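PDB 2YB1: amidohydrolase from Chromobacterium violaceum, which hydrolyses nucleoside 3',5'-bisphosphates to nucleoside 5'-phosphates and orthophosphate with the help of three manganese ions. Local coordinates for residues A[99-110]-A[163-171]; A[237-247]-A[262-273]. All coordinates share one frame; numbering follows the deposited sequence.

Interaction 1 of 2, residues A[99-110]-A[163-171]. With AMP (adenosine monophosphate), chain E.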
loop_
_atom_site.group_PDB
_atom_site.type_symbol
_atom_site.label_atom_id
_atom_site.label_comp_id
_atom_site.label_asym_id
_atom_site.label_seq_id
_atom_site.Cartn_x
_atom_site.Cartn_y
_atom_site.Cartn_z
ATOM N N ARG A 99 16.465 -2.805 1.938
ATOM C CA ARG A 99 15.950 -1.686 1.150
ATOM C C ARG A 99 17.036 -0.651 0.799
ATOM O O ARG A 99 17.170 -0.250 -0.361
ATOM C CB ARG A 99 14.773 -1.028 1.891
ATOM C CG ARG A 99 13.736 -0.408 0.993
ATOM C CD ARG A 99 12.438 -0.119 1.743
ATOM N NE ARG A 99 11.304 -0.892 1.227
ATOM C CZ ARG A 99 10.815 -0.792 -0.009
ATOM N NH1 ARG A 99 11.362 0.050 -0.885
ATOM N NH2 ARG A 99 9.774 -1.541 -0.376
ATOM N N LEU A 100 17.805 -0.215 1.796
ATOM C CA LEU A 100 18.863 0.774 1.563
ATOM C C LEU A 100 19.938 0.268 0.598
ATOM O O LEU A 100 20.352 0.984 -0.324
ATOM C CB LEU A 100 19.509 1.203 2.890
ATOM C CG LEU A 100 19.017 2.561 3.393
ATOM C CD1 LEU A 100 19.442 2.807 4.845
ATOM C CD2 LEU A 100 19.503 3.680 2.471
ATOM N N GLU A 101 20.398 -0.960 0.835
ATOM C CA GLU A 101 21.373 -1.614 -0.032
ATOM C C GLU A 101 20.879 -1.660 -1.490
ATOM O O GLU A 101 21.599 -1.299 -2.419
ATOM C CB GLU A 101 21.631 -3.027 0.502
ATOM C CG GLU A 101 22.420 -3.956 -0.403
ATOM C CD GLU A 101 22.513 -5.372 0.177
ATOM O OE1 GLU A 101 21.466 -5.925 0.607
ATOM O OE2 GLU A 101 23.633 -5.936 0.192
ATOM N N ARG A 102 19.642 -2.108 -1.678
ATOM C CA ARG A 102 19.040 -2.166 -3.004
ATOM C C ARG A 102 19.010 -0.787 -3.661
ATOM O O ARG A 102 19.239 -0.651 -4.873
ATOM C CB ARG A 102 17.622 -2.719 -2.883
ATOM C CG ARG A 102 16.751 -2.667 -4.142
ATOM C CD ARG A 102 15.374 -3.240 -3.755
ATOM N NE ARG A 102 14.353 -3.218 -4.806
ATOM C CZ ARG A 102 13.352 -2.341 -4.862
ATOM N NH1 ARG A 102 13.240 -1.382 -3.936
ATOM N NH2 ARG A 102 12.454 -2.427 -5.842
ATOM N N ALA A 103 18.716 0.233 -2.860
ATOM C CA ALA A 103 18.650 1.604 -3.369
ATOM C C ALA A 103 20.001 2.141 -3.838
ATOM O O ALA A 103 20.077 2.827 -4.852
ATOM C CB ALA A 103 18.037 2.546 -2.322
ATOM N N ARG A 104 21.068 1.855 -3.095
ATOM C CA ARG A 104 22.395 2.294 -3.526
ATOM C C ARG A 104 22.744 1.657 -4.879
ATOM O O ARG A 104 23.334 2.291 -5.755
ATOM C CB ARG A 104 23.450 1.956 -2.467
ATOM C CG ARG A 104 23.185 2.601 -1.110
ATOM C CD ARG A 104 24.334 2.334 -0.134
ATOM N NE ARG A 104 23.946 2.658 1.238
ATOM C CZ ARG A 104 23.518 1.769 2.129
ATOM N NH1 ARG A 104 23.422 0.482 1.791
ATOM N NH2 ARG A 104 23.177 2.163 3.358
ATOM N N GLN A 105 22.354 0.402 -5.040
ATOM C CA GLN A 105 22.548 -0.336 -6.281
ATOM C C GLN A 105 21.698 0.230 -7.436
ATOM O O GLN A 105 22.165 0.323 -8.575
ATOM C CB GLN A 105 22.250 -1.828 -6.041
ATOM C CG GLN A 105 23.265 -2.496 -5.104
ATOM C CD GLN A 105 22.838 -3.872 -4.607
ATOM O OE1 GLN A 105 21.723 -4.323 -4.860
ATOM N NE2 GLN A 105 23.731 -4.537 -3.879
ATOM N N MET A 106 20.457 0.613 -7.140
ATOM C CA MET A 106 19.597 1.244 -8.140
ATOM C C MET A 106 20.254 2.527 -8.645
ATOM O O MET A 106 20.265 2.805 -9.848
ATOM C CB MET A 106 18.204 1.542 -7.565
ATOM C CG MET A 106 17.354 0.289 -7.245
ATOM S SD MET A 106 15.651 0.729 -6.781
ATOM C CE MET A 106 15.827 1.215 -5.078
ATOM N N GLY A 107 20.823 3.296 -7.721
ATOM C CA GLY A 107 21.504 4.525 -8.085
ATOM C C GLY A 107 22.678 4.246 -9.006
ATOM O O GLY A 107 22.852 4.918 -10.021
ATOM N N ALA A 108 23.487 3.253 -8.643
ATOM C CA ALA A 108 24.665 2.876 -9.422
ATOM C C ALA A 108 24.286 2.313 -10.794
ATOM O O ALA A 108 24.964 2.562 -11.791
ATOM C CB ALA A 108 25.520 1.884 -8.641
ATOM N N SER A 109 23.189 1.566 -10.846
ATOM C CA SER A 109 22.638 1.121 -12.127
ATOM C C SER A 109 22.266 2.309 -13.020
ATOM O O SER A 109 22.640 2.367 -14.192
ATOM C CB SER A 109 21.413 0.230 -11.889
ATOM O OG SER A 109 20.856 -0.218 -13.110
ATOM N N LEU A 110 21.531 3.268 -12.471
ATOM C CA LEU A 110 21.184 4.463 -13.243
ATOM C C LEU A 110 22.435 5.232 -13.696
ATOM O O LEU A 110 22.484 5.751 -14.813
ATOM C CB LEU A 110 20.222 5.362 -12.449
ATOM C CG LEU A 110 18.793 4.794 -12.373
ATOM C CD1 LEU A 110 18.012 5.317 -11.163
ATOM C CD2 LEU A 110 18.055 5.088 -13.672
ATOM N N PRO A 163 17.263 0.262 -16.774
ATOM C CA PRO A 163 18.221 0.774 -15.787
ATOM C C PRO A 163 17.524 1.205 -14.497
ATOM O O PRO A 163 16.411 1.752 -14.516
ATOM C CB PRO A 163 18.856 1.973 -16.505
ATOM C CG PRO A 163 18.744 1.617 -17.975
ATOM C CD PRO A 163 17.414 0.916 -18.089
ATOM N N GLY A 164 18.166 0.928 -13.371
ATOM C CA GLY A 164 17.625 1.334 -12.090
ATOM C C GLY A 164 16.816 0.258 -11.388
ATOM O O GLY A 164 16.534 0.391 -10.200
ATOM N N TYR A 165 16.419 -0.789 -12.113
ATOM C CA TYR A 165 15.695 -1.896 -11.491
ATOM C C TYR A 165 16.645 -2.964 -10.954
ATOM O O TYR A 165 17.557 -3.416 -11.642
ATOM C CB TYR A 165 14.680 -2.535 -12.449
ATOM C CG TYR A 165 13.790 -3.537 -11.749
ATOM C CD1 TYR A 165 12.708 -3.115 -10.984
ATOM C CD2 TYR A 165 14.051 -4.903 -11.819
ATOM C CE1 TYR A 165 11.886 -4.031 -10.326
ATOM C CE2 TYR A 165 13.235 -5.827 -11.164
ATOM C CZ TYR A 165 12.157 -5.380 -10.424
ATOM O OH TYR A 165 11.347 -6.281 -9.770
ATOM N N VAL A 166 16.443 -3.339 -9.701
ATOM C CA VAL A 166 17.254 -4.365 -9.065
ATOM C C VAL A 166 16.275 -5.381 -8.484
ATOM O O VAL A 166 15.475 -5.044 -7.621
ATOM C CB VAL A 166 18.148 -3.764 -7.946
ATOM C CG1 VAL A 166 18.913 -4.868 -7.198
ATOM C CG2 VAL A 166 19.116 -2.716 -8.528
ATOM N N SER A 167 16.295 -6.606 -8.997
ATOM C CA SER A 167 15.371 -7.621 -8.502
ATOM C C SER A 167 15.633 -7.841 -7.025
ATOM O O SER A 167 16.771 -7.725 -6.561
ATOM C CB SER A 167 15.533 -8.936 -9.271
ATOM O OG SER A 167 15.332 -8.718 -10.656
ATOM N N HIS A 168 14.574 -8.124 -6.278
ATOM C CA HIS A 168 14.711 -8.284 -4.839
ATOM C C HIS A 168 13.630 -9.214 -4.331
ATOM O O HIS A 168 12.495 -9.152 -4.799
ATOM C CB HIS A 168 14.571 -6.926 -4.155
ATOM C CG HIS A 168 14.963 -6.940 -2.715
ATOM N ND1 HIS A 168 16.273 -7.052 -2.306
ATOM C CD2 HIS A 168 14.220 -6.869 -1.587
ATOM C CE1 HIS A 168 16.323 -7.040 -0.986
ATOM N NE2 HIS A 168 15.090 -6.933 -0.524
ATOM N N GLN A 169 13.968 -10.057 -3.364
ATOM C CA GLN A 169 12.960 -10.945 -2.787
ATOM C C GLN A 169 12.351 -10.353 -1.515
ATOM O O GLN A 169 13.051 -10.076 -0.542
ATOM C CB GLN A 169 13.515 -12.351 -2.530
ATOM C CG GLN A 169 12.472 -13.283 -1.917
ATOM C CD GLN A 169 12.846 -14.754 -1.993
ATOM O OE1 GLN A 169 13.255 -15.356 -0.996
ATOM N NE2 GLN A 169 12.682 -15.346 -3.174
ATOM N N TRP A 170 11.043 -10.134 -1.552
ATOM C CA TRP A 170 10.292 -9.604 -0.415
ATOM C C TRP A 170 9.718 -10.751 0.420
ATOM O O TRP A 170 10.219 -11.878 0.354
ATOM C CB TRP A 170 9.208 -8.625 -0.878
ATOM C CG TRP A 170 9.717 -7.578 -1.824
ATOM C CD1 TRP A 170 9.553 -7.551 -3.180
ATOM C CD2 TRP A 170 10.489 -6.415 -1.490
ATOM N NE1 TRP A 170 10.162 -6.434 -3.711
ATOM C CE2 TRP A 170 10.742 -5.720 -2.696
ATOM C CE3 TRP A 170 10.969 -5.879 -0.288
ATOM C CZ2 TRP A 170 11.457 -4.515 -2.736
ATOM C CZ3 TRP A 170 11.693 -4.682 -0.331
ATOM C CH2 TRP A 170 11.926 -4.019 -1.549
ATOM N N ALA A 171 8.719 -10.465 1.251
ATOM C CA ALA A 171 8.130 -11.503 2.100
ATOM C C ALA A 171 7.481 -12.602 1.269
ATOM O O ALA A 171 7.135 -12.396 0.109
ATOM C CB ALA A 171 7.102 -10.899 3.043
HETATM P P AMP E . 9.654 -0.309 -4.150
HETATM O O1P AMP E . 9.828 -1.311 -5.271
HETATM O O2P AMP E . 8.821 -0.961 -3.068
HETATM O O3P AMP E . 10.993 0.269 -3.766
HETATM O "O5'" AMP E . 8.786 0.812 -4.878
HETATM C "C5'" AMP E . 7.476 0.526 -5.336
HETATM C "C4'" AMP E . 6.617 1.762 -5.369
HETATM O "O4'" AMP E . 6.899 2.512 -6.572
HETATM C "C3'" AMP E . 5.115 1.517 -5.429
HETATM O "O3'" AMP E . 4.552 1.273 -4.148
HETATM C "C2'" AMP E . 4.578 2.780 -6.098
HETATM O "O2'" AMP E . 4.413 3.819 -5.141
HETATM C "C1'" AMP E . 5.727 3.160 -7.032
HETATM N N9 AMP E . 5.469 2.729 -8.418
HETATM C C8 AMP E . 5.737 1.514 -8.943
HETATM N N7 AMP E . 5.350 1.467 -10.250
HETATM C C5 AMP E . 4.816 2.664 -10.565
HETATM C C6 AMP E . 4.219 3.295 -11.766
HETATM N N6 AMP E . 4.104 2.609 -12.927
HETATM N N1 AMP E . 3.794 4.578 -11.659
HETATM C C2 AMP E . 3.895 5.278 -10.511
HETATM N N3 AMP E . 4.424 4.768 -9.381
HETATM C C4 AMP E . 4.895 3.493 -9.352
HETATM O O HOH W 1 12.828 -5.131 -6.691
#
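Arg99, at the start of helix 99-112, lays its guanidinium against the indole of Trp170: CH2 of the ring sits 3.5 Å from Arg99 NH2, over one face of the guanidinium but toward its rim, with the two planes only 21° apart. The chain bends at chi3, which turns the planar end to the phosphate of AMP. Arg99 NH1 donates to AMP O3P and Arg99 NH2 to AMP O2P, both at 2.9 Å, and NH1 is also bonded to the carbonyl of Ile132.

Arg102 reaches the same phosphate from one helical turn on. Its chain is extended from CG to NE, with CG anti to the backbone N, and Arg102 NH1 and Arg102 NH2 grip AMP O3P (2.8 Å) and O1P respectively. O3P therefore accepts from both arginines. Trp170 CZ2 lies 3.6 Å from Arg102 CZ, over the centre of the guanidinium, yet here the indole comes edge-on, its plane turned 77° from that of the guanidinium; Met106 SD covers the opposite face. A water bridges Arg102 NH2 to the carbonyl O of Val166, while Arg102 CD makes an off-centre CH-pi contact with the His168 ring.

Further along, Met106 CG packs on Val166 CG2 at 3.7 Å and also borders the carbonyl O of Gly164. Ser109 OG accepts a nearly straight bond (165°) from Gly164 N, 2.9 Å away, and Leu110 CG rests on Gly164 CA. Gly164 has positive phi, and the room beside its CA is taken up by that leucine and by the carbonyl O of Pro163.

The four bonds from Arg99 and Arg102 to three phosphate oxygens, with one tryptophan bracing both guanidinium groups, form a 5'-phosphate subsite of a PHP-family nucleotide phosphatase; Arg134 and Thr135 also bond AMP.

Interaction 2 of 2, residues A[237-247]-A[262-273]; sequences DRHGLYASSGS and TEDLPPICRPIW
Tyr242 and Arg270 stack flat: ring and guanidinium planes are 21° apart and their centres 4.3 Å, so the pair has cation-pi geometry. Tyr242 CE1 lies over the middle of the guanidinium. A bend at chi3 (-69°) folds the arginine chain over the ring and brings NH2 within 3.1 Å of Gly240 O, a weak hydrogen bond at the guanidinium edge; a water joins NE to Leu241 O. Gly240 itself, with positive phi, closes helix 226-239 in a Schellman motif.

Beside the stack the backbones meet in a single bridge, Ala243 opposite Pro271. Ala243 N donates to Arg270 O at 2.8 Å, and Ile272 N donates to Ala243 O at 2.7 Å. The methyl of Ala243 faces Cys269 CB (3.6 Å) and Leu265, while Ile272 CG1 packs on Tyr242 CB.

Ser245 OG lies between Leu265 CD2 and the edge of the Trp273 indole, which it meets in the ring plane, CZ3 at 3.4 Å. One water bonds this hydroxyl and links it to Thr262 OG1 and Glu263 O, and Thr262 OG1 has a further partner in Ile4 O. The methyl CG2 of Thr262 packs on Gly246 CA.

Segment 262-273 thus packs against strand 242-246, the last strand of the distorted seven-stranded (beta/alpha) barrel of the PHP fold, which lies between strand 216-221 and the first strand, just before the manganese ligands Asp248 and His250.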
loop_
_atom_site.group_PDB
_atom_site.type_symbol
_atom_site.label_atom_id
_atom_site.label_comp_id
_atom_site.label_asym_id
_atom_site.label_seq_id
_atom_site.Cartn_x
_atom_site.Cartn_y
_atom_site.Cartn_z
ATOM N N ASP A 237 -16.449 -12.439 -5.310
ATOM C CA ASP A 237 -17.686 -13.146 -4.988
ATOM C C ASP A 237 -17.533 -14.668 -5.106
ATOM O O ASP A 237 -18.054 -15.412 -4.272
ATOM C CB ASP A 237 -18.854 -12.652 -5.848
ATOM C CG ASP A 237 -20.173 -13.259 -5.421
ATOM O OD1 ASP A 237 -20.630 -12.940 -4.302
ATOM O OD2 ASP A 237 -20.740 -14.068 -6.190
ATOM N N ARG A 238 -16.817 -15.131 -6.131
ATOM C CA ARG A 238 -16.646 -16.572 -6.348
ATOM C C ARG A 238 -15.890 -17.221 -5.198
ATOM O O ARG A 238 -16.068 -18.403 -4.912
ATOM C CB ARG A 238 -15.890 -16.849 -7.649
ATOM C CG ARG A 238 -16.549 -16.311 -8.900
ATOM C CD ARG A 238 -15.669 -16.550 -10.125
ATOM N NE ARG A 238 -15.566 -17.970 -10.459
ATOM C CZ ARG A 238 -14.610 -18.780 -10.011
ATOM N NH1 ARG A 238 -13.668 -18.314 -9.202
ATOM N NH2 ARG A 238 -14.596 -20.059 -10.370
ATOM N N HIS A 239 -14.997 -16.461 -4.578
ATOM C CA HIS A 239 -14.202 -16.996 -3.476
ATOM C C HIS A 239 -14.661 -16.587 -2.078
ATOM O O HIS A 239 -14.055 -16.969 -1.080
ATOM C CB HIS A 239 -12.728 -16.704 -3.722
ATOM C CG HIS A 239 -12.223 -17.321 -4.985
ATOM N ND1 HIS A 239 -11.913 -18.662 -5.081
ATOM C CD2 HIS A 239 -12.032 -16.800 -6.221
ATOM C CE1 HIS A 239 -11.531 -18.936 -6.317
ATOM N NE2 HIS A 239 -11.587 -17.823 -7.026
ATOM N N GLY A 240 -15.731 -15.807 -2.006
ATOM C CA GLY A 240 -16.223 -15.338 -0.722
ATOM C C GLY A 240 -15.280 -14.347 -0.064
ATOM O O GLY A 240 -15.203 -14.288 1.154
ATOM N N LEU A 241 -14.552 -13.574 -0.868
ATOM C CA LEU A 241 -13.675 -12.524 -0.324
ATOM C C LEU A 241 -14.448 -11.240 -0.038
ATOM O O LEU A 241 -15.371 -10.878 -0.780
ATOM C CB LEU A 241 -12.542 -12.216 -1.302
ATOM C CG LEU A 241 -11.537 -13.335 -1.582
ATOM C CD1 LEU A 241 -10.582 -12.923 -2.693
ATOM C CD2 LEU A 241 -10.777 -13.673 -0.307
ATOM N N TYR A 242 -14.051 -10.546 1.024
ATOM C CA TYR A 242 -14.598 -9.231 1.357
ATOM C C TYR A 242 -13.909 -8.142 0.540
ATOM O O TYR A 242 -12.709 -8.224 0.271
ATOM C CB TYR A 242 -14.436 -8.958 2.862
ATOM C CG TYR A 242 -15.263 -9.927 3.676
ATOM C CD1 TYR A 242 -16.625 -9.720 3.850
ATOM C CD2 TYR A 242 -14.694 -11.070 4.227
ATOM C CE1 TYR A 242 -17.398 -10.619 4.564
ATOM C CE2 TYR A 242 -15.460 -11.980 4.954
ATOM C CZ TYR A 242 -16.815 -11.742 5.117
ATOM O OH TYR A 242 -17.605 -12.627 5.829
ATOM N N ALA A 243 -14.672 -7.122 0.157
ATOM C CA ALA A 243 -14.167 -6.091 -0.753
ATOM C C ALA A 243 -13.653 -4.898 0.014
ATOM O O ALA A 243 -14.313 -4.390 0.918
ATOM C CB ALA A 243 -15.253 -5.652 -1.732
ATOM N N SER A 244 -12.469 -4.439 -0.373
ATOM C CA SER A 244 -11.887 -3.259 0.224
ATOM C C SER A 244 -11.857 -2.148 -0.818
ATOM O O SER A 244 -11.973 -2.410 -2.024
ATOM C CB SER A 244 -10.480 -3.543 0.717
ATOM O OG SER A 244 -10.063 -2.480 1.535
ATOM N N SER A 245 -11.768 -0.909 -0.332
ATOM C CA SER A 245 -11.700 0.273 -1.172
ATOM C C SER A 245 -10.568 1.193 -0.676
ATOM O O SER A 245 -10.450 1.458 0.526
ATOM C CB SER A 245 -13.041 1.011 -1.107
ATOM O OG SER A 245 -14.136 0.113 -1.291
ATOM N N GLY A 246 -9.715 1.656 -1.580
ATOM C CA GLY A 246 -8.769 2.686 -1.187
ATOM C C GLY A 246 -8.227 3.474 -2.362
ATOM O O GLY A 246 -8.087 2.943 -3.458
ATOM N N SER A 247 -7.869 4.729 -2.105
ATOM C CA SER A 247 -7.441 5.646 -3.155
ATOM C C SER A 247 -6.015 5.342 -3.589
ATOM O O SER A 247 -5.625 5.625 -4.725
ATOM C CB SER A 247 -7.505 7.084 -2.634
ATOM O OG SER A 247 -6.611 7.255 -1.545
ATOM N N THR A 262 -13.594 7.100 -2.208
ATOM C CA THR A 262 -13.419 6.017 -3.166
ATOM C C THR A 262 -14.724 5.829 -3.937
ATOM O O THR A 262 -15.782 6.319 -3.523
ATOM C CB THR A 262 -13.050 4.689 -2.478
ATOM O OG1 THR A 262 -14.006 4.412 -1.454
ATOM C CG2 THR A 262 -11.646 4.753 -1.876
ATOM N N GLU A 263 -14.635 5.140 -5.069
ATOM C CA GLU A 263 -15.811 4.769 -5.851
ATOM C C GLU A 263 -16.682 3.800 -5.059
ATOM O O GLU A 263 -16.165 2.896 -4.411
ATOM C CB GLU A 263 -15.371 4.072 -7.144
ATOM C CG GLU A 263 -14.622 4.971 -8.115
ATOM C CD GLU A 263 -15.459 6.169 -8.525
ATOM O OE1 GLU A 263 -16.649 5.972 -8.858
ATOM O OE2 GLU A 263 -14.938 7.306 -8.491
ATOM N N ASP A 264 -18.000 3.985 -5.133
ATOM C CA ASP A 264 -18.955 3.072 -4.516
ATOM C C ASP A 264 -18.704 1.636 -4.987
ATOM O O ASP A 264 -18.586 1.383 -6.184
ATOM C CB ASP A 264 -20.392 3.450 -4.898
ATOM C CG ASP A 264 -20.855 4.749 -4.277
ATOM O OD1 ASP A 264 -20.220 5.239 -3.317
ATOM O OD2 ASP A 264 -21.885 5.273 -4.749
ATOM N N LEU A 265 -18.643 0.701 -4.045
ATOM C CA LEU A 265 -18.517 -0.717 -4.381
ATOM C C LEU A 265 -19.738 -1.214 -5.160
ATOM O O LEU A 265 -20.860 -0.795 -4.893
ATOM C CB LEU A 265 -18.356 -1.567 -3.117
ATOM C CG LEU A 265 -17.046 -1.481 -2.335
ATOM C CD1 LEU A 265 -17.174 -2.301 -1.058
ATOM C CD2 LEU A 265 -15.863 -1.951 -3.177
ATOM N N PRO A 266 -19.515 -2.102 -6.137
ATOM C CA PRO A 266 -20.635 -2.766 -6.816
ATOM C C PRO A 266 -21.551 -3.429 -5.790
ATOM O O PRO A 266 -21.071 -3.859 -4.740
ATOM C CB PRO A 266 -19.936 -3.832 -7.672
ATOM C CG PRO A 266 -18.564 -3.273 -7.924
ATOM C CD PRO A 266 -18.206 -2.537 -6.660
ATOM N N PRO A 267 -22.865 -3.488 -6.073
ATOM C CA PRO A 267 -23.797 -4.091 -5.106
ATOM C C PRO A 267 -23.454 -5.520 -4.655
ATOM O O PRO A 267 -23.758 -5.841 -3.500
ATOM C CB PRO A 267 -25.139 -4.052 -5.843
ATOM C CG PRO A 267 -25.032 -2.843 -6.732
ATOM C CD PRO A 267 -23.574 -2.839 -7.193
ATOM N N ILE A 268 -22.829 -6.337 -5.510
ATOM C CA ILE A 268 -22.485 -7.730 -5.161
ATOM C C ILE A 268 -21.492 -7.852 -3.994
ATOM O O ILE A 268 -21.469 -8.858 -3.283
ATOM C CB ILE A 268 -21.922 -8.502 -6.386
ATOM C CG1 ILE A 268 -21.974 -10.024 -6.173
ATOM C CG2 ILE A 268 -20.493 -8.038 -6.709
ATOM C CD1 ILE A 268 -23.390 -10.611 -5.946
ATOM N N CYS A 269 -20.681 -6.817 -3.795
ATOM C CA CYS A 269 -19.594 -6.881 -2.827
ATOM C C CYS A 269 -20.060 -6.911 -1.383
ATOM O O CYS A 269 -21.045 -6.273 -1.017
ATOM C CB CYS A 269 -18.629 -5.704 -3.016
ATOM S SG CYS A 269 -17.827 -5.653 -4.637
ATOM N N ARG A 270 -19.323 -7.657 -0.568
ATOM C CA ARG A 270 -19.462 -7.620 0.875
ATOM C C ARG A 270 -18.363 -6.726 1.425
ATOM O O ARG A 270 -17.199 -7.113 1.444
ATOM C CB ARG A 270 -19.335 -9.030 1.445
ATOM C CG ARG A 270 -20.394 -9.978 0.903
ATOM C CD ARG A 270 -20.508 -11.234 1.745
ATOM N NE ARG A 270 -19.340 -12.100 1.640
ATOM C CZ ARG A 270 -19.139 -13.166 2.412
ATOM N NH1 ARG A 270 -20.030 -13.471 3.347
ATOM N NH2 ARG A 270 -18.048 -13.916 2.265
ATOM N N PRO A 271 -18.729 -5.517 1.889
ATOM C CA PRO A 271 -17.698 -4.528 2.238
ATOM C C PRO A 271 -16.860 -4.971 3.429
ATOM O O PRO A 271 -17.402 -5.372 4.458
ATOM C CB PRO A 271 -18.510 -3.280 2.613
ATOM C CG PRO A 271 -19.865 -3.496 2.015
ATOM C CD PRO A 271 -20.093 -4.991 2.055
ATOM N N ILE A 272 -15.545 -4.876 3.298
ATOM C CA ILE A 272 -14.663 -5.351 4.357
ATOM C C ILE A 272 -14.815 -4.551 5.666
ATOM O O ILE A 272 -14.601 -5.096 6.758
ATOM C CB ILE A 272 -13.190 -5.364 3.900
ATOM C CG1 ILE A 272 -12.377 -6.343 4.755
ATOM C CG2 ILE A 272 -12.612 -3.939 3.897
ATOM C CD1 ILE A 272 -11.012 -6.688 4.176
ATOM N N TRP A 273 -15.189 -3.273 5.572
ATOM C CA TRP A 273 -15.304 -2.450 6.785
ATOM C C TRP A 273 -16.378 -2.938 7.760
ATOM O O TRP A 273 -16.259 -2.760 8.982
ATOM C CB TRP A 273 -15.468 -0.954 6.474
ATOM C CG TRP A 273 -16.495 -0.608 5.454
ATOM C CD1 TRP A 273 -17.811 -0.329 5.672
ATOM C CD2 TRP A 273 -16.279 -0.462 4.042
ATOM N NE1 TRP A 273 -18.434 -0.031 4.479
ATOM C CE2 TRP A 273 -17.512 -0.106 3.466
ATOM C CE3 TRP A 273 -15.164 -0.616 3.212
ATOM C CZ2 TRP A 273 -17.662 0.111 2.093
ATOM C CZ3 TRP A 273 -15.316 -0.408 1.847
ATOM C CH2 TRP A 273 -16.550 -0.037 1.306
HETATM O O HOH W 2 -19.604 -10.842 -3.019
HETATM O O HOH W 3 -17.902 -11.991 -1.137
HETATM O O HOH W 4 -16.950 -8.796 -1.831
HETATM O O HOH W 5 -15.812 2.276 -1.796
#

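From the N terminus, the chain passes the manganese ligands His7 and His9 and the early sheet strands before reaching helix 99-112. Interaction 1 closes a loop of 52 intervening residues, 25 of them helical and none in a strand, fastening that helix to the loop preceding helix 173-182. Strands 186-189 and 216-221 follow. Interaction 2 closes a shorter loop of 14 residues, which carries Asp248 and His250, and ties the last sheet strand to the segment entering helix 272-275. The two closures occur in series, neither nesting nor crossing. Their centres lie 34 Å apart on opposite sides of the chain's centre, one at the phosphate subsite, the other at the last barrel strand, beside the first.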